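Local coordinates for periplasmic binding protein (Pseudomonas aeruginosa, PDB 2R79) that binds heme in the periplasm of Pseudomonas aeruginosa and probably hands it to a membrane transporter for uptake, at residues 144-149 with 197-202; 156-161 with 180-185; 189-194 with 222-227; 231-236 with 253-258. All blocks are in the same frame, centred on the assembly; numbering follows the deposited sequence.

Interaction 1 of 4, residues 144-149 with 197-202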
loop_
_atom_site.group_PDB
_atom_site.type_symbol
_atom_site.label_atom_id
_atom_site.label_comp_id
_atom_site.label_asym_id
_atom_site.label_seq_id
_atom_site.Cartn_x
_atom_site.Cartn_y
_atom_site.Cartn_z
ATOM N N VAL A 144 -32.722 2.693 -16.023
ATOM C CA VAL A 144 -31.889 2.826 -14.833
ATOM C C VAL A 144 -32.361 3.908 -13.870
ATOM O O VAL A 144 -33.121 4.800 -14.243
ATOM C CB VAL A 144 -30.422 3.147 -15.255
ATOM C CG1 VAL A 144 -29.527 3.342 -14.033
ATOM C CG2 VAL A 144 -29.883 2.024 -16.137
ATOM N N LEU A 145 -31.916 3.812 -12.621
ATOM C CA LEU A 145 -32.238 4.810 -11.609
ATOM C C LEU A 145 -30.925 5.315 -11.014
ATOM O O LEU A 145 -29.978 4.548 -10.855
ATOM C CB LEU A 145 -33.103 4.206 -10.498
ATOM C CG LEU A 145 -34.547 3.851 -10.858
ATOM C CD1 LEU A 145 -35.182 3.063 -9.725
ATOM C CD2 LEU A 145 -35.334 5.128 -11.127
ATOM N N LEU A 146 -30.872 6.608 -10.710
ATOM C CA LEU A 146 -29.696 7.236 -10.100
ATOM C C LEU A 146 -30.194 7.790 -8.764
ATOM O O LEU A 146 -31.138 8.578 -8.729
ATOM C CB LEU A 146 -29.192 8.382 -10.988
ATOM C CG LEU A 146 -27.965 9.276 -10.711
ATOM C CD1 LEU A 146 -27.824 9.586 -9.246
ATOM C CD2 LEU A 146 -26.727 8.613 -11.225
ATOM N N VAL A 147 -29.573 7.382 -7.667
ATOM C CA VAL A 147 -30.000 7.864 -6.361
ATOM C C VAL A 147 -28.874 8.520 -5.581
ATOM O O VAL A 147 -27.725 8.087 -5.652
ATOM C CB VAL A 147 -30.577 6.720 -5.494
ATOM C CG1 VAL A 147 -31.775 6.086 -6.186
ATOM C CG2 VAL A 147 -29.508 5.677 -5.231
ATOM N N ILE A 148 -29.210 9.578 -4.851
ATOM C CA ILE A 148 -28.233 10.261 -4.026
ATOM C C ILE A 148 -28.489 9.796 -2.602
ATOM O O ILE A 148 -29.605 9.907 -2.097
ATOM C CB ILE A 148 -28.387 11.785 -4.064
ATOM C CG1 ILE A 148 -28.307 12.293 -5.506
ATOM C CG2 ILE A 148 -27.286 12.417 -3.223
ATOM C CD1 ILE A 148 -27.040 11.882 -6.237
ATOM N N GLY A 149 -27.456 9.268 -1.958
ATOM C CA GLY A 149 -27.618 8.782 -0.604
ATOM C C GLY A 149 -26.743 9.459 0.431
ATOM O O GLY A 149 -25.803 10.177 0.099
ATOM N N ALA A 197 -30.141 -1.561 -13.587
ATOM C CA ALA A 197 -28.976 -1.126 -12.833
ATOM C C ALA A 197 -29.349 0.094 -12.015
ATOM O O ALA A 197 -30.224 0.868 -12.401
ATOM C CB ALA A 197 -27.826 -0.783 -13.780
ATOM N N VAL A 198 -28.690 0.255 -10.878
ATOM C CA VAL A 198 -28.947 1.393 -10.019
ATOM C C VAL A 198 -27.627 2.102 -9.771
ATOM O O VAL A 198 -26.639 1.465 -9.416
ATOM C CB VAL A 198 -29.546 0.944 -8.666
ATOM C CG1 VAL A 198 -29.733 2.140 -7.751
ATOM C CG2 VAL A 198 -30.873 0.257 -8.893
ATOM N N VAL A 199 -27.603 3.411 -9.979
ATOM C CA VAL A 199 -26.392 4.189 -9.749
ATOM C C VAL A 199 -26.535 4.910 -8.409
ATOM O O VAL A 199 -27.497 5.636 -8.186
ATOM C CB VAL A 199 -26.157 5.215 -10.886
ATOM C CG1 VAL A 199 -24.949 6.106 -10.549
ATOM C CG2 VAL A 199 -25.896 4.478 -12.200
ATOM N N ILE A 200 -25.576 4.690 -7.516
ATOM C CA ILE A 200 -25.605 5.281 -6.183
ATOM C C ILE A 200 -24.499 6.303 -5.979
ATOM O O ILE A 200 -23.322 6.005 -6.169
ATOM C CB ILE A 200 -25.413 4.206 -5.103
ATOM C CG1 ILE A 200 -26.382 3.054 -5.343
ATOM C CG2 ILE A 200 -25.597 4.818 -3.722
ATOM C CD1 ILE A 200 -25.741 1.691 -5.178
ATOM N N ALA A 201 -24.888 7.510 -5.594
ATOM C CA ALA A 201 -23.934 8.565 -5.318
ATOM C C ALA A 201 -24.133 8.818 -3.834
ATOM O O ALA A 201 -25.109 9.445 -3.425
ATOM C CB ALA A 201 -24.264 9.804 -6.121
ATOM N N ASP A 202 -23.225 8.297 -3.023
ATOM C CA ASP A 202 -23.332 8.466 -1.590
ATOM C C ASP A 202 -22.358 9.524 -1.083
ATOM O O ASP A 202 -21.187 9.531 -1.444
ATOM C CB ASP A 202 -23.074 7.128 -0.895
ATOM C CG ASP A 202 -23.590 7.110 0.529
ATOM O OD1 ASP A 202 -23.091 7.899 1.360
ATOM O OD2 ASP A 202 -24.503 6.310 0.816
#
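The flat carboxylate of Asp202 has the carbonyl of Gly149 lying against one side, with Gly149 O 3.8 Å from Asp202 CG, while its oxygens are held by backbone N-H groups: OD1 by Ala151, Ser204 and Leu205, OD2 by Gly152. CG stands anti to the backbone N (chi1 -162°). Four amide bonds satisfy this buried acid and tie together the loops that follow both strands, next to the heme-binding Arg203. Behind it, 144-149 and 197-202 run as adjacent parallel strands, in register from Leu145 with Val198 to Gly149 with Asp202. The middle of the ladder is regular. Val199 N donates to Leu145 O at 2.8 Å, and Val147 N returns a bond to Val199 O at 2.8 Å, almost along the C=O axis; Ala201 N reaches Val147 O at 2.9 Å. The last rung differs: Gly149 N approaches Ala201 O from above the carbonyl plane. At the opposite end, the bond from Leu145 N to Ala197 O is weak.

Side chains alternate between faces. On one, Ile148 turns its CD1 to Ala201 CB at 3.5 Å, and Val144 CG1 meets Val199 CG2 at 4.2 Å. Ile148, on this same face, also touches the heme. On the other, Val147 CG1 is anti to the carbonyl carbon (chi1 -59°), which leaves CG2 in the crowded position, touching Ile200 CG1 at 4.1 Å. These buried strands are a parallel pair in a mixed sheet, with 155-158 antiparallel beside 143-150 and 232-235 parallel beside 197-202, while helices 163-170 and 248-259 pack on the Val144 and Val199 face.

Interaction 2 of 4, residues 156-161 with 180-185. With HEM (protoporphyrin IX containing Fe), chain D; SO4 (sulfate ion), chain B.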
loop_
_atom_site.group_PDB
_atom_site.type_symbol
_atom_site.label_atom_id
_atom_site.label_comp_id
_atom_site.label_asym_id
_atom_site.label_seq_id
_atom_site.Cartn_x
_atom_site.Cartn_y
_atom_site.Cartn_z
ATOM N N LEU A 156 -32.498 10.311 -2.408
ATOM C CA LEU A 156 -33.083 11.285 -3.315
ATOM C C LEU A 156 -32.924 10.681 -4.716
ATOM O O LEU A 156 -31.826 10.277 -5.103
ATOM C CB LEU A 156 -32.352 12.633 -3.236
ATOM C CG LEU A 156 -32.584 13.546 -2.027
ATOM C CD1 LEU A 156 -31.777 14.827 -2.205
ATOM C CD2 LEU A 156 -34.075 13.882 -1.891
ATOM N N VAL A 157 -34.019 10.587 -5.459
ATOM C CA VAL A 157 -33.966 10.031 -6.800
ATOM C C VAL A 157 -33.812 11.148 -7.813
ATOM O O VAL A 157 -34.528 12.148 -7.755
ATOM C CB VAL A 157 -35.246 9.238 -7.134
ATOM C CG1 VAL A 157 -35.170 8.698 -8.557
ATOM C CG2 VAL A 157 -35.419 8.105 -6.146
ATOM N N ALA A 158 -32.878 10.976 -8.745
ATOM C CA ALA A 158 -32.637 11.978 -9.781
ATOM C C ALA A 158 -33.703 11.927 -10.865
ATOM O O ALA A 158 -33.772 10.982 -11.655
ATOM C CB ALA A 158 -31.253 11.778 -10.410
ATOM N N GLY A 159 -34.534 12.955 -10.897
ATOM C CA GLY A 159 -35.572 13.019 -11.896
ATOM C C GLY A 159 -35.090 13.842 -13.066
ATOM O O GLY A 159 -33.888 14.080 -13.218
ATOM N N ARG A 160 -36.035 14.287 -13.883
ATOM C CA ARG A 160 -35.742 15.084 -15.054
ATOM C C ARG A 160 -35.118 16.429 -14.693
ATOM O O ARG A 160 -35.429 17.014 -13.661
ATOM C CB ARG A 160 -37.024 15.314 -15.853
ATOM C CG ARG A 160 -37.742 14.038 -16.309
ATOM C CD ARG A 160 -38.325 14.243 -17.701
ATOM N NE ARG A 160 -38.813 15.614 -17.853
ATOM C CZ ARG A 160 -38.980 16.234 -19.017
ATOM N NH1 ARG A 160 -38.704 15.611 -20.157
ATOM N NH2 ARG A 160 -39.403 17.491 -19.035
ATOM N N ASN A 161 -34.233 16.910 -15.562
ATOM C CA ASN A 161 -33.559 18.188 -15.362
ATOM C C ASN A 161 -32.602 18.259 -14.169
ATOM O O ASN A 161 -32.552 19.258 -13.447
ATOM C CB ASN A 161 -34.597 19.306 -15.287
ATOM C CG ASN A 161 -35.278 19.547 -16.625
ATOM O OD1 ASN A 161 -34.614 19.791 -17.635
ATOM N ND2 ASN A 161 -36.603 19.474 -16.640
ATOM N N GLU A 180 -39.668 15.595 -11.583
ATOM C CA GLU A 180 -38.748 16.697 -11.832
ATOM C C GLU A 180 -37.851 16.903 -10.613
ATOM O O GLU A 180 -38.328 16.864 -9.480
ATOM C CB GLU A 180 -39.552 17.974 -12.078
ATOM C CG GLU A 180 -39.050 18.841 -13.205
ATOM C CD GLU A 180 -39.126 18.137 -14.544
ATOM O OE1 GLU A 180 -40.194 17.580 -14.878
ATOM O OE2 GLU A 180 -38.111 18.142 -15.266
ATOM N N GLY A 181 -36.558 17.120 -10.854
ATOM C CA GLY A 181 -35.607 17.361 -9.777
ATOM C C GLY A 181 -35.245 16.150 -8.932
ATOM O O GLY A 181 -35.485 15.009 -9.324
ATOM N N TYR A 182 -34.642 16.403 -7.777
ATOM C CA TYR A 182 -34.270 15.336 -6.859
ATOM C C TYR A 182 -35.368 15.228 -5.821
ATOM O O TYR A 182 -35.646 16.191 -5.108
ATOM C CB TYR A 182 -32.945 15.641 -6.152
ATOM C CG TYR A 182 -31.728 15.533 -7.036
ATOM C CD1 TYR A 182 -31.156 16.664 -7.624
ATOM C CD2 TYR A 182 -31.144 14.292 -7.286
ATOM C CE1 TYR A 182 -30.022 16.558 -8.449
ATOM C CE2 TYR A 182 -30.014 14.172 -8.110
ATOM C CZ TYR A 182 -29.463 15.305 -8.683
ATOM O OH TYR A 182 -28.370 15.169 -9.502
ATOM N N LYS A 183 -35.995 14.063 -5.732
ATOM C CA LYS A 183 -37.063 13.889 -4.767
ATOM C C LYS A 183 -37.035 12.529 -4.095
ATOM O O LYS A 183 -36.558 11.551 -4.667
ATOM C CB LYS A 183 -38.417 14.099 -5.445
ATOM C CG LYS A 183 -38.596 15.500 -6.000
ATOM C CD LYS A 183 -40.032 15.971 -5.832
ATOM C CE LYS A 183 -40.164 17.466 -6.085
ATOM N NZ LYS A 183 -41.525 17.957 -5.710
ATOM N N PRO A 184 -37.525 12.457 -2.847
ATOM C CA PRO A 184 -37.544 11.182 -2.132
ATOM C C PRO A 184 -38.695 10.342 -2.669
ATOM O O PRO A 184 -39.751 10.871 -3.003
ATOM C CB PRO A 184 -37.760 11.606 -0.680
ATOM C CG PRO A 184 -38.614 12.814 -0.817
ATOM C CD PRO A 184 -37.960 13.558 -1.968
ATOM N N ILE A 185 -38.482 9.041 -2.777
ATOM C CA ILE A 185 -39.521 8.148 -3.259
ATOM C C ILE A 185 -39.477 6.883 -2.416
ATOM O O ILE A 185 -38.405 6.439 -2.013
ATOM C CB ILE A 185 -39.304 7.781 -4.735
ATOM C CG1 ILE A 185 -39.273 9.051 -5.583
ATOM C CG2 ILE A 185 -40.425 6.879 -5.218
ATOM C CD1 ILE A 185 -39.062 8.782 -7.050
HETATM C CHA HEM D . -27.141 18.866 2.740
HETATM C CHB HEM D . -22.445 17.490 2.202
HETATM C CHC HEM D . -23.363 16.243 -2.400
HETATM C CHD HEM D . -27.995 17.683 -1.920
HETATM C C1A HEM D . -25.769 18.608 3.013
HETATM C C2A HEM D . -25.102 18.765 4.300
HETATM C C3A HEM D . -23.792 18.409 4.125
HETATM C C4A HEM D . -23.645 17.992 2.753
HETATM C CMA HEM D . -22.666 18.483 5.160
HETATM C CAA HEM D . -25.693 19.217 5.635
HETATM C CBA HEM D . -26.308 18.084 6.454
HETATM C CGA HEM D . -27.589 17.544 5.841
HETATM O O1A HEM D . -28.602 18.283 5.814
HETATM O O2A HEM D . -27.585 16.380 5.378
HETATM C C1B HEM D . -22.254 17.106 0.870
HETATM C C2B HEM D . -21.016 16.578 0.317
HETATM C C3B HEM D . -21.274 16.214 -0.981
HETATM C C4B HEM D . -22.669 16.541 -1.220
HETATM C CMB HEM D . -19.651 16.518 1.028
HETATM C CAB HEM D . -20.386 15.686 -1.918
HETATM C CBB HEM D . -19.488 14.698 -1.664
HETATM C C1C HEM D . -24.707 16.542 -2.666
HETATM C C2C HEM D . -25.396 16.186 -3.889
HETATM C C3C HEM D . -26.701 16.530 -3.752
HETATM C C4C HEM D . -26.799 17.194 -2.462
HETATM C CMC HEM D . -24.779 15.560 -5.130
HETATM C CAC HEM D . -27.739 16.119 -4.588
HETATM C CBC HEM D . -28.324 16.913 -5.517
HETATM C C1D HEM D . -28.149 18.165 -0.623
HETATM C C2D HEM D . -29.421 18.578 -0.085
HETATM C C3D HEM D . -29.199 18.946 1.196
HETATM C C4D HEM D . -27.784 18.700 1.490
HETATM C CMD HEM D . -30.762 18.618 -0.815
HETATM C CAD HEM D . -30.277 19.616 2.046
HETATM C CBD HEM D . -30.038 21.078 2.423
HETATM C CGD HEM D . -30.048 22.035 1.231
HETATM O O1D HEM D . -29.891 23.256 1.458
HETATM O O2D HEM D . -30.213 21.579 0.075
HETATM N NA HEM D . -24.848 18.155 2.058
HETATM N NB HEM D . -23.260 17.134 -0.096
HETATM N NC HEM D . -25.571 17.180 -1.786
HETATM N ND HEM D . -27.135 18.250 0.337
HETATM FE FE HEM D . -25.165 17.859 0.087
HETATM S S SO4 B . -42.876 16.411 -9.319
HETATM O O1 SO4 B . -43.240 14.974 -9.426
HETATM O O2 SO4 B . -43.743 17.515 -8.802
HETATM O O3 SO4 B . -41.376 16.607 -9.256
HETATM O O4 SO4 B . -42.742 16.148 -7.847
#
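Val157 O accepts two hydrogen bonds, one from the backbone N of Lys183 at 3.1 Å, arriving in the carbonyl plane on a lone pair, and one from His179 NE2, together with a CA-H...O contact from Tyr182. It sits in a short antiparallel ladder on strands 155-158 and 182-183, in the mixed sheet that borders the heme pocket. The hydrogen-bonded pair Val157 and Lys183 is closed by Val157 N donating to Lys183 O at 2.8 Å, from above the carbonyl plane. Past the strand ends the backbones stay joined. Gly159 N bonds to Gly181 O on a bent path, whereas Gly181 N points straight at Arg160 O (175°). Gly181 has positive phi, and Gly159, without a side chain, leaves Gly181 O room to come close.

Beyond this the contact becomes polar and exposed. Glu180, bent at chi2 (63°), folds OE2 back to Asn161 ND2, which meets it from above the carboxylate plane at a very short 2.4 Å. The salt bridge from Arg160 NE to the same oxygen is long, and the two groups are turned nearly perpendicular. A sulfate, probably from the crystallisation liquor, accepts from Glu180 N and Lys183 NZ.

The other end faces the ligand. Ala158 CB meets Tyr182 CE2 at 3.5 Å, and Leu156 CD1 crosses toward Tyr182 CB. Tyr182 OH is bonded to Gly164 N, which fixes the tip of this heme-pocket ring. Over one face, offset toward the rim, the heme vinyl carbon CBC lies 3.4 Å from Tyr182 CE1.

Interaction 3 of 4, residues 189-194 with 222-227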
loop_
_atom_site.group_PDB
_atom_site.type_symbol
_atom_site.label_atom_id
_atom_site.label_comp_id
_atom_site.label_asym_id
_atom_site.label_seq_id
_atom_site.Cartn_x
_atom_site.Cartn_y
_atom_site.Cartn_z
ATOM N N ALA A 189 -42.021 1.847 -4.540
ATOM C CA ALA A 189 -42.155 2.301 -5.916
ATOM C C ALA A 189 -40.866 1.997 -6.669
ATOM O O ALA A 189 -40.887 1.457 -7.775
ATOM C CB ALA A 189 -42.439 3.789 -5.945
ATOM N N LEU A 190 -39.740 2.340 -6.053
ATOM C CA LEU A 190 -38.430 2.102 -6.648
ATOM C C LEU A 190 -38.228 0.643 -7.037
ATOM O O LEU A 190 -37.728 0.349 -8.124
ATOM C CB LEU A 190 -37.327 2.537 -5.680
ATOM C CG LEU A 190 -36.746 3.941 -5.876
ATOM C CD1 LEU A 190 -37.856 4.965 -6.064
ATOM C CD2 LEU A 190 -35.876 4.288 -4.681
ATOM N N ALA A 191 -38.612 -0.274 -6.156
ATOM C CA ALA A 191 -38.460 -1.692 -6.447
ATOM C C ALA A 191 -39.385 -2.101 -7.587
ATOM O O ALA A 191 -39.037 -2.945 -8.415
ATOM C CB ALA A 191 -38.769 -2.513 -5.215
ATOM N N ALA A 192 -40.568 -1.500 -7.625
ATOM C CA ALA A 192 -41.539 -1.804 -8.666
ATOM C C ALA A 192 -40.979 -1.429 -10.027
ATOM O O ALA A 192 -41.233 -2.112 -11.019
ATOM C CB ALA A 192 -42.829 -1.047 -8.409
ATOM N N LEU A 193 -40.221 -0.336 -10.068
ATOM C CA LEU A 193 -39.618 0.123 -11.315
ATOM C C LEU A 193 -38.658 -0.919 -11.874
ATOM O O LEU A 193 -38.395 -0.947 -13.074
ATOM C CB LEU A 193 -38.904 1.454 -11.097
ATOM C CG LEU A 193 -39.851 2.652 -11.027
ATOM C CD1 LEU A 193 -39.139 3.846 -10.422
ATOM C CD2 LEU A 193 -40.359 2.975 -12.431
ATOM N N ASP A 194 -38.145 -1.772 -10.992
ATOM C CA ASP A 194 -37.245 -2.862 -11.361
ATOM C C ASP A 194 -36.137 -2.466 -12.337
ATOM O O ASP A 194 -36.074 -2.973 -13.454
ATOM C CB ASP A 194 -38.061 -4.009 -11.965
ATOM C CG ASP A 194 -37.365 -5.350 -11.827
ATOM O OD1 ASP A 194 -37.839 -6.344 -12.423
ATOM O OD2 ASP A 194 -36.341 -5.408 -11.110
ATOM N N ALA A 222 -33.203 -5.261 -2.957
ATOM C CA ALA A 222 -32.574 -6.564 -3.156
ATOM C C ALA A 222 -33.260 -7.429 -4.216
ATOM O O ALA A 222 -32.627 -8.293 -4.819
ATOM C CB ALA A 222 -32.510 -7.314 -1.838
ATOM N N PRO A 223 -34.571 -7.231 -4.435
ATOM C CA PRO A 223 -35.252 -8.043 -5.447
ATOM C C PRO A 223 -35.266 -7.437 -6.844
ATOM O O PRO A 223 -35.935 -7.957 -7.742
ATOM C CB PRO A 223 -36.658 -8.194 -4.877
ATOM C CG PRO A 223 -36.866 -6.881 -4.217
ATOM C CD PRO A 223 -35.548 -6.687 -3.478
ATOM N N THR A 224 -34.532 -6.345 -7.034
ATOM C CA THR A 224 -34.471 -5.712 -8.348
ATOM C C THR A 224 -33.454 -6.446 -9.212
ATOM O O THR A 224 -32.553 -7.099 -8.701
ATOM C CB THR A 224 -34.042 -4.240 -8.245
ATOM O OG1 THR A 224 -32.687 -4.163 -7.782
ATOM C CG2 THR A 224 -34.939 -3.498 -7.272
ATOM N N ARG A 225 -33.602 -6.350 -10.525
ATOM C CA ARG A 225 -32.654 -6.996 -11.418
ATOM C C ARG A 225 -31.256 -6.422 -11.144
ATOM O O ARG A 225 -30.254 -7.132 -11.229
ATOM C CB ARG A 225 -33.060 -6.752 -12.875
ATOM C CG ARG A 225 -34.322 -7.505 -13.297
ATOM C CD ARG A 225 -34.719 -7.192 -14.740
ATOM N NE ARG A 225 -35.067 -5.785 -14.914
ATOM C CZ ARG A 225 -35.493 -5.252 -16.054
ATOM N NH1 ARG A 225 -35.627 -6.012 -17.133
ATOM N NH2 ARG A 225 -35.777 -3.959 -16.121
ATOM N N ALA A 226 -31.209 -5.136 -10.801
ATOM C CA ALA A 226 -29.955 -4.454 -10.502
ATOM C C ALA A 226 -29.184 -5.187 -9.400
ATOM O O ALA A 226 -28.007 -5.501 -9.568
ATOM C CB ALA A 226 -30.229 -3.000 -10.085
ATOM N N ALA A 227 -29.846 -5.467 -8.280
ATOM C CA ALA A 227 -29.202 -6.170 -7.171
ATOM C C ALA A 227 -28.862 -7.609 -7.561
ATOM O O ALA A 227 -27.780 -8.107 -7.250
ATOM C CB ALA A 227 -30.114 -6.164 -5.933
#
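The tight half of this contact is polar and gathers around Asp194, while the rest is a thin apolar brush between Ala191 and Thr224. Asp194 leaves helix 187-193 with positive phi, and its CG stands anti to the backbone N (chi1 -155°), which turns the carboxylate to Thr224 and the Arg225 amide, while the backbone O faces the Arg225 guanidinium. OD2 uses its syn lone pair to accept from Arg225 N at 3.0 Å, and the same oxygen lies 3.3 Å from Thr224 CA. A carboxylate at this amide, at the start of a helix, would be favoured by the helix dipole.

The side chain of Arg225 bends at chi3 (-64°) and brings its guanidinium edge to the other acceptor: NH2 donates to Asp194 O at 2.9 Å, nearly along the C=O axis, with NE adding a weak bond to the same oxygen. Asp194 OD1, by contrast, lies well out of the guanidinium plane, and its long approach to Arg225 NE is a matter of charge alone.

The looser side is carried by Thr224 CG2, 4.0 Å from Ala191 CA. Pro223 is exposed and contributes little. On the helix 225-228 side, away from Asp194, Lys216 of the second subunit donates through NZ to Ala227 O.

Thr224 OG1, bonded to Leu221 O as well, accepts from Ala227 N at 3.2 Å. This is a threonine N-cap opening helix 225-228, with Asp194, from the C-terminal end of helix 187-193, holding the next amide.

Interaction 4 of 4, residues 231-236 with 253-258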
loop_
_atom_site.group_PDB
_atom_site.type_symbol
_atom_site.label_atom_id
_atom_site.label_comp_id
_atom_site.label_asym_id
_atom_site.label_seq_id
_atom_site.Cartn_x
_atom_site.Cartn_y
_atom_site.Cartn_z
ATOM N N ARG A 231 -25.411 -5.126 -10.209
ATOM C CA ARG A 231 -25.308 -3.851 -10.887
ATOM C C ARG A 231 -25.710 -2.630 -10.064
ATOM O O ARG A 231 -26.434 -1.746 -10.533
ATOM C CB ARG A 231 -26.095 -3.885 -12.194
ATOM C CG ARG A 231 -25.493 -4.838 -13.194
ATOM C CD ARG A 231 -26.099 -4.700 -14.570
ATOM N NE ARG A 231 -25.647 -5.791 -15.417
ATOM C CZ ARG A 231 -25.850 -5.862 -16.725
ATOM N NH1 ARG A 231 -26.510 -4.885 -17.345
ATOM N NH2 ARG A 231 -25.381 -6.904 -17.413
ATOM N N LEU A 232 -25.251 -2.604 -8.822
ATOM C CA LEU A 232 -25.469 -1.464 -7.953
ATOM C C LEU A 232 -24.137 -0.742 -8.132
ATOM O O LEU A 232 -23.142 -1.094 -7.499
ATOM C CB LEU A 232 -25.641 -1.902 -6.500
ATOM C CG LEU A 232 -26.865 -2.753 -6.168
ATOM C CD1 LEU A 232 -26.902 -3.011 -4.668
ATOM C CD2 LEU A 232 -28.136 -2.039 -6.624
ATOM N N LEU A 233 -24.117 0.237 -9.029
ATOM C CA LEU A 233 -22.907 0.983 -9.340
ATOM C C LEU A 233 -22.723 2.199 -8.445
ATOM O O LEU A 233 -23.637 2.996 -8.262
ATOM C CB LEU A 233 -22.948 1.406 -10.805
ATOM C CG LEU A 233 -23.385 0.279 -11.756
ATOM C CD1 LEU A 233 -23.620 0.829 -13.151
ATOM C CD2 LEU A 233 -22.336 -0.821 -11.778
ATOM N N VAL A 234 -21.529 2.342 -7.888
ATOM C CA VAL A 234 -21.250 3.463 -7.004
ATOM C C VAL A 234 -20.516 4.548 -7.756
ATOM O O VAL A 234 -19.436 4.326 -8.301
ATOM C CB VAL A 234 -20.436 3.006 -5.787
ATOM C CG1 VAL A 234 -20.204 4.174 -4.836
ATOM C CG2 VAL A 234 -21.197 1.892 -5.073
ATOM N N LEU A 235 -21.123 5.727 -7.791
ATOM C CA LEU A 235 -20.559 6.861 -8.500
ATOM C C LEU A 235 -20.021 7.924 -7.552
ATOM O O LEU A 235 -20.583 8.162 -6.479
ATOM C CB LEU A 235 -21.627 7.503 -9.394
ATOM C CG LEU A 235 -21.130 8.565 -10.376
ATOM C CD1 LEU A 235 -20.381 7.878 -11.507
ATOM C CD2 LEU A 235 -22.295 9.358 -10.930
ATOM N N ASP A 236 -18.933 8.562 -7.970
ATOM C CA ASP A 236 -18.313 9.632 -7.203
ATOM C C ASP A 236 -19.332 10.768 -7.120
ATOM O O ASP A 236 -19.660 11.387 -8.126
ATOM C CB ASP A 236 -17.052 10.109 -7.923
ATOM C CG ASP A 236 -16.336 11.219 -7.185
ATOM O OD1 ASP A 236 -16.843 11.675 -6.132
ATOM O OD2 ASP A 236 -15.259 11.636 -7.670
ATOM N N ALA A 253 -17.793 7.304 -19.846
ATOM C CA ALA A 253 -17.164 6.146 -20.480
ATOM C C ALA A 253 -17.287 4.915 -19.606
ATOM O O ALA A 253 -17.539 3.819 -20.095
ATOM C CB ALA A 253 -15.690 6.429 -20.774
ATOM N N ALA A 254 -17.103 5.100 -18.308
ATOM C CA ALA A 254 -17.200 3.997 -17.369
ATOM C C ALA A 254 -18.650 3.524 -17.259
ATOM O O ALA A 254 -18.920 2.326 -17.341
ATOM C CB ALA A 254 -16.674 4.429 -16.005
ATOM N N LEU A 255 -19.582 4.458 -17.084
ATOM C CA LEU A 255 -20.995 4.096 -16.978
ATOM C C LEU A 255 -21.534 3.400 -18.223
ATOM O O LEU A 255 -22.193 2.365 -18.123
ATOM C CB LEU A 255 -21.856 5.332 -16.695
ATOM C CG LEU A 255 -21.943 5.785 -15.242
ATOM C CD1 LEU A 255 -22.654 7.114 -15.172
ATOM C CD2 LEU A 255 -22.678 4.738 -14.416
ATOM N N SER A 256 -21.261 3.967 -19.397
ATOM C CA SER A 256 -21.763 3.381 -20.633
ATOM C C SER A 256 -21.193 1.988 -20.849
ATOM O O SER A 256 -21.857 1.130 -21.431
ATOM C CB SER A 256 -21.475 4.299 -21.843
ATOM O OG SER A 256 -20.090 4.472 -22.087
ATOM N N ALA A 257 -19.975 1.748 -20.361
ATOM C CA ALA A 257 -19.360 0.425 -20.490
ATOM C C ALA A 257 -20.133 -0.561 -19.604
ATOM O O ALA A 257 -20.341 -1.720 -19.978
ATOM C CB ALA A 257 -17.891 0.473 -20.075
ATOM N N ALA A 258 -20.562 -0.095 -18.433
ATOM C CA ALA A 258 -21.336 -0.930 -17.510
ATOM C C ALA A 258 -22.762 -1.140 -18.042
ATOM O O ALA A 258 -23.367 -2.185 -17.806
ATOM C CB ALA A 258 -21.392 -0.281 -16.138
#
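Leu233 has CG anti to the carbonyl carbon (chi1 -45°), Leu255 leans similarly (chi1 -83°), and Leu235 instead puts CG anti to the backbone N (chi1 -170°). These settings bring the leucine ends together between strand 232-235 and helix 253-258, whose axes lie 10.9 Å apart and run antiparallel. Leu233 CD1 does most of the touching: it reaches Ala258 CB at 3.9 Å and Leu255 CD2 at 4.2 Å, thus lodging between residues one helical turn apart. Leu235 CD1 adds a looser contact to Leu255 CD1 at 4.4 Å. Toward the start of the strand, the extended Arg231 side chain passes beside the helix, where Ala258 O lies over one guanidinium face, 4.2 Å from NH1; Arg231 NH2 makes a weak bond to Ser23 of the third subunit.

Leu275 of strand 275-276 touches Leu233, Leu235 and Leu255, closing the apolar layer. The helix is backed in turn by the long helix 111-135, whose Trp131 touches Ser256. A helix lying antiparallel on the strand that precedes it, through leucine and alanine side chains, is the alpha/beta layering found in Rossmann-like lobes of periplasmic binding proteins.

One sheet carries interactions 1, 2 and 4. Strand 143-150 of interaction 1 pairs with its hairpin partner 155-158 of interaction 2 through probable hydrogen bonds, Ile148 N to Leu156 O at 2.7 Å and Leu146 O to Ala158 N at 3.0 Å. Ile148 CG1 also meets Tyr182 CE2 at 3.6 Å, and both residues line the heme pocket, the Ile148 side chain about 4 Å from the heme. Strand 197-202 joins interaction 4 along the edge it does not share with 143-150, by Ile200 N to Leu233 O at 2.7 Å. Interaction 3 lies farther from the ligand: Leu190 packs on Ile185 of interaction 2, and Ala226 O probably bonds Arg231 N of interaction 4.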